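Local atomic coordinates of endoglucanase E-5 (Thermobifida fusca, PDB entry 2CKS), a protein that hydrolyses internal beta-1,4-glucosidic linkages in cellulose, lichenin and cereal beta-D-glucans through its family 5 glycoside hydrolase catalytic domain. Residues T16-C19 with P25-L28. Sequence-based numbering, arbitrary orientation.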
loop_
_atom_site.group_PDB
_atom_site.type_symbol
_atom_site.label_atom_id
_atom_site.label_comp_id
_atom_site.label_asym_id
_atom_site.label_seq_id
_atom_site.Cartn_x
_atom_site.Cartn_y
_atom_site.Cartn_z
ATOM N N THR A 16 -15.960 -7.345 7.674
ATOM C CA THR A 16 -15.559 -6.502 6.545
ATOM C C THR A 16 -14.485 -5.476 6.883
ATOM O O THR A 16 -14.281 -4.545 6.127
ATOM C CB THR A 16 -16.779 -5.730 5.998
ATOM O OG1 THR A 16 -17.307 -4.878 7.022
ATOM C CG2 THR A 16 -17.913 -6.672 5.649
ATOM N N GLN A 17 -13.812 -5.627 8.018
ATOM C CA GLN A 17 -12.807 -4.657 8.449
ATOM C C GLN A 17 -11.519 -5.345 8.848
ATOM O O GLN A 17 -11.514 -6.537 9.049
ATOM C CB GLN A 17 -13.341 -3.859 9.634
ATOM C CG GLN A 17 -14.612 -3.104 9.296
ATOM C CD GLN A 17 -15.106 -2.262 10.431
ATOM O OE1 GLN A 17 -15.551 -2.793 11.449
ATOM N NE2 GLN A 17 -15.034 -0.945 10.274
ATOM N N LEU A 18 -10.431 -4.588 8.942
ATOM C CA LEU A 18 -9.204 -5.075 9.555
ATOM C C LEU A 18 -9.304 -4.760 11.043
ATOM O O LEU A 18 -9.674 -3.655 11.425
ATOM C CB LEU A 18 -7.986 -4.377 8.955
ATOM C CG LEU A 18 -6.610 -4.863 9.407
ATOM C CD1 LEU A 18 -6.333 -6.288 8.969
ATOM C CD2 LEU A 18 -5.542 -3.937 8.871
ATOM N N CYS A 19 -8.986 -5.756 11.867
ATOM C CA CYS A 19 -9.091 -5.663 13.324
ATOM C C CYS A 19 -7.747 -5.855 13.984
ATOM O O CYS A 19 -6.844 -6.450 13.405
ATOM C CB CYS A 19 -10.015 -6.756 13.860
ATOM S SG CYS A 19 -11.730 -6.263 13.959
ATOM N N PRO A 25 -11.943 -3.131 15.424
ATOM C CA PRO A 25 -11.547 -2.545 14.136
ATOM C C PRO A 25 -10.477 -1.468 14.310
ATOM O O PRO A 25 -10.560 -0.648 15.222
ATOM C CB PRO A 25 -12.853 -1.951 13.605
ATOM C CG PRO A 25 -13.895 -2.787 14.217
ATOM C CD PRO A 25 -13.404 -3.065 15.618
ATOM N N VAL A 26 -9.468 -1.502 13.449
ATOM C CA VAL A 26 -8.354 -0.576 13.525
ATOM C C VAL A 26 -8.109 0.024 12.145
ATOM O O VAL A 26 -8.245 -0.659 11.129
ATOM C CB VAL A 26 -7.075 -1.264 14.062
ATOM C CG1 VAL A 26 -6.596 -2.387 13.142
ATOM C CG2 VAL A 26 -5.977 -0.245 14.300
ATOM N N GLN A 27 -7.766 1.308 12.134
ATOM C CA GLN A 27 -7.397 2.021 10.917
ATOM C C GLN A 27 -5.896 2.290 10.954
ATOM O O GLN A 27 -5.432 3.112 11.747
ATOM C CB GLN A 27 -8.157 3.342 10.819
ATOM C CG GLN A 27 -7.957 4.018 9.493
ATOM C CD GLN A 27 -8.421 5.452 9.431
ATOM O OE1 GLN A 27 -8.659 6.100 10.465
ATOM N NE2 GLN A 27 -8.521 5.971 8.216
ATOM N N LEU A 28 -5.141 1.595 10.110
ATOM C CA LEU A 28 -3.695 1.796 10.031
ATOM C C LEU A 28 -3.404 2.833 8.953
ATOM O O LEU A 28 -3.796 2.652 7.810
ATOM C CB LEU A 28 -2.992 0.479 9.705
ATOM C CG LEU A 28 -3.256 -0.689 10.652
ATOM C CD1 LEU A 28 -2.533 -1.941 10.184
ATOM C CD2 LEU A 28 -2.842 -0.326 12.071
#
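With CG anti to its carbonyl carbon (chi1 -60°) and the chain extended beyond it, Q17 brings its amide against the pyrrolidine ring of P25, whereas L18, its CG anti to the backbone N (chi1 -175°), brings CD2 up against L28. The amide meets CB and CG of the proline ring: OE1 of Q17 lies 3.2 Å from CG of P25 and also touches CB. Its other end, NE2, bonds to the carbonyl of R258, at the end of helix 245-258, which probably helps fix the rotation of the amide. At the middle of the contact a single nearly straight backbone hydrogen bond runs from N of V26 to O of L18 (3.0 Å), and the same oxygen receives a CA-H...O contact from P25, its CA 3.5 Å away. C19 is in a disulfide with C14. Beyond the bond, CG1 of V26 packs 3.7 Å from backbone atom C of C19, and the leucines cross at about a right angle, CD2 of L18 lying 3.8 Å from CD1 of L28. The contact thus joins strand 17-19 of the small N-terminal hairpin to the loop entering barrel strand 29-32, with Y8 of helix 4-8 packing on V26 and L28. Between these two segments one backbone hydrogen bond is flanked by apolar packing, consistent with a single bridge rather than extended strand pairing.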